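Local coordinates for protein DsvD (Desulfovibrio vulgaris, PDB 1UCR) that has no established function but may play an essential role in dissimilatory sulfite reduction and possibly binds DNA through its winged-helix motif, at residues K7-L12 with Y63-A68. Sequence-based numbering, arbitrary orientation.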
ATOM      1  N   LYS B   7     -12.711   3.956  -2.505  1.00 12.90           N
ATOM      2  CA  LYS B   7     -13.553   3.261  -1.506  1.00 12.48           C
ATOM      3  C   LYS B   7     -12.950   1.933  -1.092  1.00 11.01           C
ATOM      4  O   LYS B   7     -13.031   1.538   0.084  1.00 11.85           O
ATOM      5  CB  LYS B   7     -14.963   3.065  -2.096  1.00 13.86           C
ATOM      6  CG  LYS B   7     -15.769   4.393  -2.153  1.00 20.43           C
ATOM      7  CD  LYS B   7     -17.207   4.171  -2.656  1.00 24.90           C
ATOM      8  CE  LYS B   7     -17.930   5.518  -2.680  1.00 32.60           C
ATOM      9  NZ  LYS B   7     -19.330   5.418  -3.120  1.00 48.76           N
ATOM     10  N   VAL B   8     -12.331   1.200  -2.035  1.00 10.78           N
ATOM     11  CA  VAL B   8     -11.590  -0.030  -1.652  1.00 10.89           C
ATOM     12  C   VAL B   8     -10.467   0.316  -0.683  1.00 10.43           C
ATOM     13  O   VAL B   8     -10.311  -0.340   0.364  1.00 10.46           O
ATOM     14  CB  VAL B   8     -11.055  -0.697  -2.913  1.00 10.94           C
ATOM     15  CG1 VAL B   8     -10.076  -1.824  -2.617  1.00 12.49           C
ATOM     16  CG2 VAL B   8     -12.216  -1.206  -3.774  1.00 13.37           C
ATOM     17  N   VAL B   9      -9.620   1.293  -1.085  1.00 10.10           N
ATOM     18  CA  VAL B   9      -8.491   1.643  -0.235  1.00 10.78           C
ATOM     19  C   VAL B   9      -8.975   2.080   1.158  1.00 10.10           C
ATOM     20  O   VAL B   9      -8.415   1.691   2.201  1.00 11.16           O
ATOM     21  CB  VAL B   9      -7.658   2.739  -0.881  1.00 11.28           C
ATOM     22  CG1 VAL B   9      -6.567   3.287   0.021  1.00 13.00           C
ATOM     23  CG2 VAL B   9      -7.014   2.167  -2.148  1.00 13.39           C
ATOM     24  N   ASP B  10     -10.031   2.932   1.180  1.00 11.69           N
ATOM     25  CA  ASP B  10     -10.494   3.430   2.490  1.00 12.40           C
ATOM     26  C   ASP B  10     -11.015   2.296   3.374  1.00 12.17           C
ATOM     27  O   ASP B  10     -10.794   2.297   4.589  1.00 13.85           O
ATOM     28  CB  ASP B  10     -11.632   4.434   2.328  1.00 13.73           C
ATOM     29  CG  ASP B  10     -11.184   5.778   1.714  1.00 16.57           C
ATOM     30  OD1 ASP B  10      -9.961   5.992   1.573  1.00 18.32           O
ATOM     31  OD2 ASP B  10     -12.068   6.562   1.354  1.00 21.87           O
ATOM     32  N   PHE B  11     -11.708   1.314   2.808  1.00 11.54           N
ATOM     33  CA  PHE B  11     -12.148   0.196   3.614  1.00 11.30           C
ATOM     34  C   PHE B  11     -10.966  -0.532   4.232  1.00 10.82           C
ATOM     35  O   PHE B  11     -10.923  -0.858   5.419  1.00 12.07           O
ATOM     36  CB  PHE B  11     -13.013  -0.755   2.716  1.00 11.19           C
ATOM     37  CG  PHE B  11     -13.271  -2.054   3.515  1.00 11.23           C
ATOM     38  CD1 PHE B  11     -14.208  -2.040   4.554  1.00 13.83           C
ATOM     39  CD2 PHE B  11     -12.596  -3.205   3.245  1.00 12.74           C
ATOM     40  CE1 PHE B  11     -14.444  -3.218   5.279  1.00 13.97           C
ATOM     41  CE2 PHE B  11     -12.801  -4.403   3.953  1.00 14.31           C
ATOM     42  CZ  PHE B  11     -13.722  -4.348   5.007  1.00 15.20           C
ATOM     43  N   LEU B  12      -9.942  -0.832   3.408  1.00 10.30           N
ATOM     44  CA  LEU B  12      -8.795  -1.609   3.833  1.00  9.88           C
ATOM     45  C   LEU B  12      -7.924  -0.840   4.825  1.00 10.98           C
ATOM     46  O   LEU B  12      -7.369  -1.466   5.727  1.00 11.78           O
ATOM     47  CB  LEU B  12      -7.972  -2.025   2.621  1.00 10.92           C
ATOM     48  CG  LEU B  12      -8.667  -3.022   1.692  1.00 10.78           C
ATOM     49  CD1 LEU B  12      -7.774  -3.246   0.456  1.00 11.22           C
ATOM     50  CD2 LEU B  12      -8.922  -4.353   2.400  1.00 11.10           C
ATOM     51  N   TYR B  63      -7.279 -10.047  -1.468  1.00  8.53           N
ATOM     52  CA  TYR B  63      -6.624  -8.795  -1.761  1.00  9.12           C
ATOM     53  C   TYR B  63      -6.379  -8.075  -0.459  1.00  8.80           C
ATOM     54  O   TYR B  63      -7.248  -8.107   0.429  1.00 10.50           O
ATOM     55  CB  TYR B  63      -7.462  -7.875  -2.654  1.00  9.02           C
ATOM     56  CG  TYR B  63      -7.837  -8.485  -4.001  1.00  8.83           C
ATOM     57  CD1 TYR B  63      -8.887  -9.420  -4.097  1.00  8.76           C
ATOM     58  CD2 TYR B  63      -7.115  -8.148  -5.162  1.00  8.77           C
ATOM     59  CE1 TYR B  63      -9.203  -9.974  -5.321  1.00  8.99           C
ATOM     60  CE2 TYR B  63      -7.464  -8.716  -6.398  1.00  8.89           C
ATOM     61  CZ  TYR B  63      -8.511  -9.624  -6.443  1.00  8.69           C
ATOM     62  OH  TYR B  63      -8.883 -10.213  -7.644  1.00  9.55           O
ATOM     63  N   GLY B  64      -5.285  -7.356  -0.353  1.00  9.50           N
ATOM     64  CA  GLY B  64      -5.023  -6.438   0.751  1.00 10.17           C
ATOM     65  C   GLY B  64      -4.089  -5.336   0.301  1.00  9.73           C
ATOM     66  O   GLY B  64      -3.579  -5.353  -0.814  1.00 11.03           O
ATOM     67  N   LEU B  65      -3.912  -4.324   1.176  1.00 10.50           N
ATOM     68  CA  LEU B  65      -2.997  -3.257   0.799  1.00 10.57           C
ATOM     69  C   LEU B  65      -1.548  -3.733   0.701  1.00 11.48           C
ATOM     70  O   LEU B  65      -1.111  -4.603   1.451  1.00 14.13           O
ATOM     71  CB  LEU B  65      -3.084  -2.142   1.897  1.00 13.72           C
ATOM     72  CG  LEU B  65      -4.387  -1.356   1.803  1.00 13.16           C
ATOM     73  CD1 LEU B  65      -4.605  -0.548   3.087  1.00 19.23           C
ATOM     74  CD2 LEU B  65      -4.482  -0.418   0.578  1.00 17.30           C
ATOM     75  N   LYS B  66      -0.783  -3.190  -0.264  1.00 12.73           N
ATOM     76  CA  LYS B  66       0.606  -3.605  -0.469  1.00 15.01           C
ATOM     77  C   LYS B  66       1.376  -3.517   0.816  1.00 14.89           C
ATOM     78  O   LYS B  66       1.350  -2.462   1.477  1.00 18.13           O
ATOM     79  CB  LYS B  66       1.220  -2.656  -1.500  1.00 16.18           C
ATOM     80  CG  LYS B  66       2.580  -3.089  -1.988  1.00 16.18           C
ATOM     81  CD  LYS B  66       2.449  -4.331  -2.884  1.00 19.60           C
ATOM     82  CE  LYS B  66       3.763  -4.630  -3.621  1.00 20.00           C
ATOM     83  NZ  LYS B  66       3.585  -5.982  -4.282  1.00 19.16           N
ATOM     84  N   GLY B  67       2.073  -4.574   1.139  1.00 14.15           N
ATOM     85  CA  GLY B  67       2.872  -4.621   2.368  1.00 15.97           C
ATOM     86  C   GLY B  67       2.152  -5.269   3.521  1.00 16.68           C
ATOM     87  O   GLY B  67       2.809  -5.674   4.506  1.00 20.45           O
ATOM     88  N   ALA B  68       0.828  -5.422   3.495  1.00 15.51           N
ATOM     89  CA  ALA B  68       0.105  -5.960   4.644  1.00 15.84           C
ATOM     90  C   ALA B  68       0.509  -7.376   4.966  1.00 15.75           C
ATOM     91  O   ALA B  68       0.571  -7.702   6.193  1.00 18.65           O
ATOM     92  CB  ALA B  68      -1.404  -5.902   4.380  1.00 15.17           C
TER
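Leu-12 and Leu-65 lie alongside each other, their side chains sliding past one another in opposite directions, and this overlap makes the tight part of the contact. The CD1 methyl of Leu-65 sits 3.7 Å from CB of Leu-12, and the same methyl comes within 3.8 Å of the Leu-12 carbonyl carbon, so the strand residue packs against the root of its partner and the helix backbone. Leu-12 reaches back with its own CD1, which comes up against the near side of the strand backbone, 4.2 Å from CA of Gly-64 and close to N of Leu-65. With CG anti to the carbonyl carbon (chi1 -67°) and the chain extended beyond it, CB is left against Leu-65 while CD1 is carried along to Gly-64. Phe-27 and Leu-52 also pack against Leu-12 and close this spot into the hydrophobic core.

Contact is looser toward Val-9, where CG1 stays 4.3 Å from CD2 of Leu-65; Met-1 and Val-51 of the same chain and Glu-50 of the second subunit also pack on Val-9. On the far side of the helix, Lys-7 and Asp-10 face solvent. No hydrogen bond joins the segments, whose axes cross at 76°; the contact is apolar. A type II turn from Leu-65 to Ala-68 takes the chain away from helix 7-12, with Gly-67 as N-cap of helix 68-74. Packing of the first helix against the central strand, 60-65, of the three-stranded antiparallel sheet is characteristic of the winged-helix fold.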